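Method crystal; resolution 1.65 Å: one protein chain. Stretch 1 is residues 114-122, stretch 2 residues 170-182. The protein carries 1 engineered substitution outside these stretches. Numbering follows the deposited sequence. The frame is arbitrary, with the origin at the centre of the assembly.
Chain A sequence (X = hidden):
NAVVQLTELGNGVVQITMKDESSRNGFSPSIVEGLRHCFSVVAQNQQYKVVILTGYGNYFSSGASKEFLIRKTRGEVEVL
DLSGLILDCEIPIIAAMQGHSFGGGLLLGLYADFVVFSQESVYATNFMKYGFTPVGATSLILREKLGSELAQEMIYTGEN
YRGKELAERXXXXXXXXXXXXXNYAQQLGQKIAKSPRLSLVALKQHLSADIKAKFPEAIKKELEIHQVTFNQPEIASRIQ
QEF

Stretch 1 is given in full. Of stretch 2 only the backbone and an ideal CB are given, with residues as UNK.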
ATOM      1  N   PHE A 114      12.956  -9.030   4.383  1.00 12.36           N
ATOM      2  CA  PHE A 114      12.555  -9.574   3.080  1.00 12.69           C
ATOM      3  C   PHE A 114      11.956 -10.954   3.306  1.00 12.28           C
ATOM      4  O   PHE A 114      12.311 -11.636   4.273  1.00 13.28           O
ATOM      5  CB  PHE A 114      13.788  -9.725   2.211  1.00 13.07           C
ATOM      6  CG  PHE A 114      14.441  -8.413   1.871  1.00 11.62           C
ATOM      7  CD1 PHE A 114      15.459  -7.905   2.678  1.00 14.91           C
ATOM      8  CD2 PHE A 114      14.031  -7.686   0.764  1.00 17.30           C
ATOM      9  CE1 PHE A 114      16.051  -6.685   2.372  1.00 17.02           C
ATOM     10  CE2 PHE A 114      14.636  -6.483   0.437  1.00 19.26           C
ATOM     11  CZ  PHE A 114      15.621  -5.974   1.259  1.00 17.60           C
ATOM     12  N   VAL A 115      11.040 -11.373   2.421  1.00 11.94           N
ATOM     13  CA  VAL A 115      10.328 -12.632   2.638  1.00 11.95           C
ATOM     14  C   VAL A 115      10.195 -13.293   1.266  1.00 12.92           C
ATOM     15  O   VAL A 115       9.920 -12.614   0.267  1.00 15.03           O
ATOM     16  CB  VAL A 115       8.930 -12.412   3.240  1.00 12.29           C
ATOM     17  CG1 VAL A 115       8.250 -13.729   3.565  1.00 14.82           C
ATOM     18  CG2 VAL A 115       9.027 -11.534   4.531  1.00 14.95           C
ATOM     19  N   VAL A 116      10.427 -14.605   1.234  1.00 13.07           N
ATOM     20  CA  VAL A 116      10.228 -15.406  -0.007  1.00 12.70           C
ATOM     21  C   VAL A 116       9.290 -16.560   0.350  1.00 13.89           C
ATOM     22  O   VAL A 116       9.482 -17.252   1.370  1.00 13.69           O
ATOM     23  CB  VAL A 116      11.545 -15.985  -0.559  1.00 12.05           C
ATOM     24  CG1 VAL A 116      11.289 -16.642  -1.943  1.00 15.53           C
ATOM     25  CG2 VAL A 116      12.617 -14.903  -0.690  1.00 15.65           C
ATOM     26  N   PHE A 117       8.274 -16.793  -0.502  1.00 13.71           N
ATOM     27  CA  PHE A 117       7.242 -17.797  -0.227  1.00 12.19           C
ATOM     28  C   PHE A 117       7.410 -18.916  -1.253  1.00 12.41           C
ATOM     29  O   PHE A 117       7.933 -18.648  -2.343  1.00 13.89           O
ATOM     30  CB  PHE A 117       5.836 -17.235  -0.477  1.00 11.98           C
ATOM     31  CG  PHE A 117       5.353 -16.260   0.568  1.00 13.83           C
ATOM     32  CD1 PHE A 117       4.346 -16.629   1.445  1.00 15.46           C
ATOM     33  CD2 PHE A 117       5.847 -14.972   0.595  1.00 17.65           C
ATOM     34  CE1 PHE A 117       3.868 -15.706   2.429  1.00 17.21           C
ATOM     35  CE2 PHE A 117       5.391 -14.060   1.556  1.00 17.10           C
ATOM     36  CZ  PHE A 117       4.398 -14.440   2.461  1.00 18.76           C
ATOM     37  N   SER A 118       6.986 -20.121  -0.870  1.00 12.05           N
ATOM     38  CA  SER A 118       6.933 -21.304  -1.775  1.00 12.20           C
ATOM     39  C   SER A 118       5.564 -21.373  -2.445  1.00 13.36           C
ATOM     40  O   SER A 118       4.519 -21.281  -1.792  1.00 14.25           O
ATOM     41  CB  SER A 118       7.173 -22.573  -0.948  1.00 13.29           C
ATOM     42  OG  SER A 118       6.649 -23.741  -1.597  1.00 18.55           O
ATOM     43  N   GLN A 119       5.558 -21.651  -3.752  1.00 13.27           N
ATOM     44  CA  GLN A 119       4.327 -21.780  -4.505  1.00 15.56           C
ATOM     45  C   GLN A 119       3.427 -22.885  -3.983  1.00 14.20           C
ATOM     46  O   GLN A 119       2.213 -22.740  -3.983  1.00 15.75           O
ATOM     47  CB  GLN A 119       4.641 -22.096  -5.970  1.00 15.00           C
ATOM     48  CG  GLN A 119       5.204 -20.960  -6.777  1.00 16.64           C
ATOM     49  CD  GLN A 119       5.732 -21.419  -8.161  1.00 21.76           C
ATOM     50  OE1 GLN A 119       6.230 -20.604  -8.952  1.00 36.22           O
ATOM     51  NE2 GLN A 119       5.640 -22.716  -8.439  1.00 27.39           N
ATOM     52  N   GLU A 120       4.036 -23.981  -3.541  1.00 13.90           N
ATOM     53  CA  GLU A 120       3.308 -25.211  -3.204  1.00 16.49           C
ATOM     54  C   GLU A 120       2.862 -25.282  -1.747  1.00 16.26           C
ATOM     55  O   GLU A 120       1.983 -26.077  -1.397  1.00 17.09           O
ATOM     56  CB  GLU A 120       4.178 -26.442  -3.510  1.00 16.93           C
ATOM     57  CG  GLU A 120       4.530 -26.648  -4.988  1.00 22.13           C
ATOM     58  CD  GLU A 120       5.735 -25.830  -5.450  1.00 27.18           C
ATOM     59  OE1 GLU A 120       6.335 -25.098  -4.625  1.00 19.27           O
ATOM     60  OE2 GLU A 120       6.073 -25.923  -6.659  1.00 29.68           O
ATOM     61  N   SER A 121       3.472 -24.457  -0.903  1.00 14.98           N
ATOM     62  CA  SER A 121       3.236 -24.537   0.540  1.00 16.12           C
ATOM     63  C   SER A 121       2.037 -23.711   0.936  1.00 15.39           C
ATOM     64  O   SER A 121       1.539 -22.901   0.146  1.00 15.16           O
ATOM     65  CB  SER A 121       4.490 -24.100   1.284  1.00 17.12           C
ATOM     66  OG  SER A 121       5.570 -24.947   0.916  1.00 16.37           O
ATOM     67  N   VAL A 122       1.594 -23.904   2.176  1.00 15.19           N
ATOM     68  CA  VAL A 122       0.399 -23.295   2.691  1.00 15.68           C
ATOM     69  C   VAL A 122       0.780 -22.275   3.771  1.00 14.27           C
ATOM     70  O   VAL A 122       1.713 -22.514   4.526  1.00 14.94           O
ATOM     71  CB  VAL A 122      -0.568 -24.438   3.177  1.00 18.24           C
ATOM     72  CG1 VAL A 122      -1.298 -24.122   4.417  1.00 23.40           C
ATOM     73  CG2 VAL A 122      -1.492 -24.833   2.005  1.00 18.18           C
ATOM     74  N   UNK A 170      -1.756 -11.097  -5.932  1.00 24.92           N
ATOM     75  CA  UNK A 170      -0.915  -9.906  -6.015  1.00 24.48           C
ATOM     76  C   UNK A 170      -0.122  -9.609  -4.757  1.00 24.15           C
ATOM     77  O   UNK A 170       0.249  -8.467  -4.508  1.00 24.30           O
ATOM     78  CB  UNK A 170      -1.784  -8.692  -6.349  1.00 24.48           C
ATOM     79  N   UNK A 171       0.164 -10.636  -3.965  1.00 23.06           N
ATOM     80  CA  UNK A 171       1.004 -10.445  -2.769  1.00 22.85           C
ATOM     81  C   UNK A 171       2.317  -9.734  -3.176  1.00 21.66           C
ATOM     82  O   UNK A 171       2.900 -10.034  -4.217  1.00 20.52           O
ATOM     83  CB  UNK A 171       1.301 -11.786  -2.096  1.00 22.85           C
ATOM     84  N   UNK A 172       2.756  -8.741  -2.396  1.00 22.57           N
ATOM     85  CA  UNK A 172       3.977  -8.031  -2.778  1.00 22.26           C
ATOM     86  C   UNK A 172       5.265  -8.684  -2.289  1.00 23.55           C
ATOM     87  O   UNK A 172       6.122  -7.990  -1.737  1.00 26.82           O
ATOM     88  CB  UNK A 172       3.915  -6.598  -2.246  1.00 22.26           C
ATOM     89  N   UNK A 173       5.384  -9.997  -2.433  1.00 20.87           N
ATOM     90  CA  UNK A 173       6.641 -10.696  -2.145  1.00 18.67           C
ATOM     91  C   UNK A 173       6.855 -11.718  -3.238  1.00 16.82           C
ATOM     92  O   UNK A 173       5.884 -12.128  -3.871  1.00 18.02           O
ATOM     93  CB  UNK A 173       6.623 -11.359  -0.766  1.00 18.67           C
ATOM     94  N   UNK A 174       8.114 -12.148  -3.462  1.00 16.62           N
ATOM     95  CA  UNK A 174       8.303 -13.204  -4.477  1.00 16.07           C
ATOM     96  C   UNK A 174       7.754 -14.539  -4.002  1.00 15.33           C
ATOM     97  O   UNK A 174       7.854 -14.888  -2.817  1.00 16.08           O
ATOM     98  CB  UNK A 174       9.785 -13.354  -4.825  1.00 16.07           C
ATOM     99  N   UNK A 175       7.162 -15.269  -4.946  1.00 14.53           N
ATOM    100  CA  UNK A 175       6.632 -16.587  -4.658  1.00 14.18           C
ATOM    101  C   UNK A 175       7.205 -17.471  -5.752  1.00 14.52           C
ATOM    102  O   UNK A 175       6.906 -17.262  -6.927  1.00 16.27           O
ATOM    103  CB  UNK A 175       5.103 -16.615  -4.618  1.00 14.18           C
ATOM    104  N   UNK A 176       8.014 -18.444  -5.349  1.00 14.65           N
ATOM    105  CA  UNK A 176       8.708 -19.322  -6.310  1.00 14.56           C
ATOM    106  C   UNK A 176       8.570 -20.783  -5.922  1.00 14.91           C
ATOM    107  O   UNK A 176       8.088 -21.109  -4.840  1.00 14.67           O
ATOM    108  CB  UNK A 176      10.190 -18.952  -6.404  1.00 14.56           C
ATOM    109  N   UNK A 177       8.937 -21.692  -6.831  1.00 14.35           N
ATOM    110  CA  UNK A 177       8.778 -23.098  -6.519  1.00 15.25           C
ATOM    111  C   UNK A 177       9.597 -23.443  -5.296  1.00 14.15           C
ATOM    112  O   UNK A 177      10.684 -22.876  -5.083  1.00 14.64           O
ATOM    113  CB  UNK A 177       9.184 -23.973  -7.707  1.00 15.25           C
ATOM    114  N   UNK A 178       9.084 -24.383  -4.509  1.00 11.85           N
ATOM    115  CA  UNK A 178       9.714 -24.787  -3.256  1.00 11.83           C
ATOM    116  C   UNK A 178      11.217 -25.033  -3.397  1.00 11.11           C
ATOM    117  O   UNK A 178      11.988 -24.543  -2.576  1.00 10.14           O
ATOM    118  CB  UNK A 178       9.036 -26.051  -2.724  1.00 11.83           C
ATOM    119  N   UNK A 179      11.640 -25.781  -4.433  1.00  9.58           N
ATOM    120  CA  UNK A 179      13.063 -26.102  -4.626  1.00  9.71           C
ATOM    121  C   UNK A 179      13.943 -24.892  -4.978  1.00  8.59           C
ATOM    122  O   UNK A 179      15.178 -24.999  -5.009  1.00  9.05           O
ATOM    123  CB  UNK A 179      13.196 -27.150  -5.733  1.00  9.71           C
ATOM    124  N   UNK A 180      13.314 -23.733  -5.231  1.00  8.87           N
ATOM    125  CA  UNK A 180      14.026 -22.513  -5.593  1.00  7.72           C
ATOM    126  C   UNK A 180      14.006 -21.443  -4.514  1.00  7.55           C
ATOM    127  O   UNK A 180      14.702 -20.419  -4.652  1.00  7.50           O
ATOM    128  CB  UNK A 180      13.430 -21.938  -6.879  1.00  7.72           C
ATOM    129  N   UNK A 181      13.176 -21.642  -3.490  1.00  6.82           N
ATOM    130  CA  UNK A 181      13.026 -20.613  -2.435  1.00  6.50           C
ATOM    131  C   UNK A 181      14.335 -20.206  -1.752  1.00  7.87           C
ATOM    132  O   UNK A 181      14.672 -19.013  -1.695  1.00  8.83           O
ATOM    133  CB  UNK A 181      12.057 -21.122  -1.366  1.00  6.50           C
ATOM    134  N   UNK A 182      15.069 -21.181  -1.213  1.00  8.04           N
ATOM    135  CA  UNK A 182      16.325 -20.862  -0.532  1.00  9.27           C
ATOM    136  C   UNK A 182      17.352 -20.231  -1.487  1.00  9.71           C
ATOM    137  O   UNK A 182      17.972 -19.214  -1.159  1.00  9.89           O
ATOM    138  CB  UNK A 182      16.910 -22.127   0.099  1.00  9.27           C
TER

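Position 170 lies out of reach of stretch 1, and its positive phi (87°) by itself favours glycine; it is Gly-170, closing the preceding helix in a Schellman motif. At 171 the CB points toward stretch 1, but nothing there lies within 5.5 Å of it, so a long apolar side chain is needed to reach the Phe-117 ring. Ile-171 does so, its CD1 3.7 Å from Phe-117 CZ and over one face of the ring. Position 172 makes no contact, leaving many residues possible; it is Pro-172.

At 173 the CB points toward stretch 1, 3.8 Å from Phe-117 CE2, with Val-115 alongside. A large apolar or aromatic group would suit. Phe-173 lays a ring face against Val-115 CB, 3.9 Å from the ring centroid, while its ring meets that of Phe-117 obliquely, planes at 39°.

The backbone at 174 accepts a hydrogen bond through its O from Phe-117 N (3.0 Å). With phi at -70°, proline is admissible, as are small apolar residues. Pro-174 places its CD 3.3 Å from Val-115 O.

Positions 175 and 176 pair in parallel with Phe-117 and Ser-118, and extended angles favour beta-branched residues. The CB of 175 shares the sheet face of Phe-117; Val-175 sets CG2 4.0 Å from Phe-117 CB and CG1 3.9 Å from Gln-119 CG. The CB of 176 lies on the face of Ser-118, with Val-116 CG1 nearby, so an apolar group fits. Val-176 brings CG2 to 4.2 Å from that Val-116 CG1, while its backbone N donates to Phe-117 O (3.0 Å) and its O accepts from Gln-119 N (2.8 Å).

Position 177 has its CB 3.8 Å from both Glu-120 OE2 and Gln-119 NE2, a polar setting suited to serine, threonine or asparagine. Ser-177 brings its OG to 3.2 Å from Gln-119 NE2, though the angle is too poor for a hydrogen bond; its backbone O accepts from the N of 180 (2.8 Å).

At 178 the backbone N donates to Glu-120 OE1 (2.8 Å), a bond available to any residue but proline. The nearby carboxylate and the hydroxyls of Ser-118 and Ser-121 would suit a basic or polar group. Arg-178 lays a guanidinium face over Ser-118 OG, and water 2 links its NH2 (2.6 Å) to Ser-121 OG (2.7 Å).

Positions 179 and 180 point sideways into open space, where polar residues are plausible: Gln-179 and Asp-180. At 181 the CB turns toward Val-116 CG1, favouring a compact apolar residue; Val-181 packs CG1 3.9 Å from Val-116 CG1 and CG2 3.6 Å from Phe-117 O. Position 182 points away; it is Leu-182.

Stretch 2 170-182: GIPFPVVSRQDVL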
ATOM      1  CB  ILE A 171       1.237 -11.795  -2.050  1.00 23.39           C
ATOM      2  CG1 ILE A 171       1.795 -11.589  -0.634  1.00 24.16           C
ATOM      3  CG2 ILE A 171       2.127 -12.724  -2.875  1.00 22.72           C
ATOM      4  CD1 ILE A 171       1.939 -12.901   0.150  1.00 23.44           C
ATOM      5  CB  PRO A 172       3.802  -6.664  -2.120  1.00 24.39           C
ATOM      6  CG  PRO A 172       2.877  -6.895  -0.961  1.00 22.98           C
ATOM      7  CD  PRO A 172       2.128  -8.182  -1.181  1.00 23.65           C
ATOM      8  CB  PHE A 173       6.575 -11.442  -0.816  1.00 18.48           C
ATOM      9  CG  PHE A 173       6.655 -10.549   0.392  1.00 19.12           C
ATOM     10  CD1 PHE A 173       7.851  -9.939   0.727  1.00 20.99           C
ATOM     11  CD2 PHE A 173       5.549 -10.348   1.192  1.00 22.98           C
ATOM     12  CE1 PHE A 173       7.955  -9.130   1.849  1.00 22.81           C
ATOM     13  CE2 PHE A 173       5.637  -9.540   2.326  1.00 26.25           C
ATOM     14  CZ  PHE A 173       6.847  -8.941   2.653  1.00 25.02           C
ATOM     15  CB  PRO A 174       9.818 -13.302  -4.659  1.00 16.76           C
ATOM     16  CG  PRO A 174      10.435 -12.423  -3.630  1.00 20.41           C
ATOM     17  CD  PRO A 174       9.382 -11.697  -2.852  1.00 18.27           C
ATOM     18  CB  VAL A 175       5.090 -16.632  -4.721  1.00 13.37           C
ATOM     19  CG1 VAL A 175       4.593 -18.001  -4.251  1.00 15.03           C
ATOM     20  CG2 VAL A 175       4.460 -15.524  -3.854  1.00 14.42           C
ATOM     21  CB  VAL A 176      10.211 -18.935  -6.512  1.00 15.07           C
ATOM     22  CG1 VAL A 176      10.351 -17.458  -6.936  1.00 16.12           C
ATOM     23  CG2 VAL A 176      11.061 -19.176  -5.236  1.00 13.90           C
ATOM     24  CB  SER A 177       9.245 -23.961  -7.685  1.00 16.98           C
ATOM     25  OG  SER A 177       8.678 -23.509  -8.899  1.00 25.75           O
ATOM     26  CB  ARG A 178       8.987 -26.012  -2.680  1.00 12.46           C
ATOM     27  CG  ARG A 178       9.866 -26.941  -1.844  1.00 19.28           C
ATOM     28  CD  ARG A 178       9.529 -26.943  -0.350  1.00 27.72           C
ATOM     29  NE  ARG A 178       8.129 -27.265  -0.018  1.00 25.64           N
ATOM     30  CZ  ARG A 178       7.358 -28.144  -0.664  1.00 34.39           C
ATOM     31  NH1 ARG A 178       7.824 -28.827  -1.701  1.00 29.75           N
ATOM     32  NH2 ARG A 178       6.109 -28.347  -0.269  1.00 36.16           N
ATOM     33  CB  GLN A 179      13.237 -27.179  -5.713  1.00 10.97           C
ATOM     34  CG  GLN A 179      13.044 -26.656  -7.147  1.00 16.62           C
ATOM     35  CD  GLN A 179      12.622 -27.729  -8.152  1.00 25.74           C
ATOM     36  OE1 GLN A 179      13.165 -28.843  -8.173  1.00 29.57           O
ATOM     37  NE2 GLN A 179      11.637 -27.392  -8.997  1.00 28.60           N
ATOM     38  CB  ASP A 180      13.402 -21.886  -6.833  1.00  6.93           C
ATOM     39  CG  ASP A 180      13.559 -22.764  -8.088  1.00 12.38           C
ATOM     40  OD1 ASP A 180      14.508 -23.562  -8.140  1.00 14.96           O
ATOM     41  OD2 ASP A 180      12.716 -22.654  -8.998  1.00 17.03           O
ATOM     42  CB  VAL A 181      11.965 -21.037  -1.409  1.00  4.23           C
ATOM     43  CG1 VAL A 181      11.994 -20.077  -0.158  1.00  7.28           C
ATOM     44  CG2 VAL A 181      10.569 -21.067  -2.036  1.00  5.83           C
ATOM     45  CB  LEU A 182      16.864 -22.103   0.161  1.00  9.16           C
ATOM     46  CG  LEU A 182      18.145 -21.892   0.939  1.00  7.89           C
ATOM     47  CD1 LEU A 182      17.937 -20.823   2.041  1.00 11.15           C
ATOM     48  CD2 LEU A 182      18.595 -23.188   1.551  1.00 10.10           C
TER
HETATM   49  O   HOH W   1       7.732 -17.559  -9.755  1.00 42.48           O
HETATM   50  O   HOH W   2       5.655 -27.414   2.065  1.00 38.12           O
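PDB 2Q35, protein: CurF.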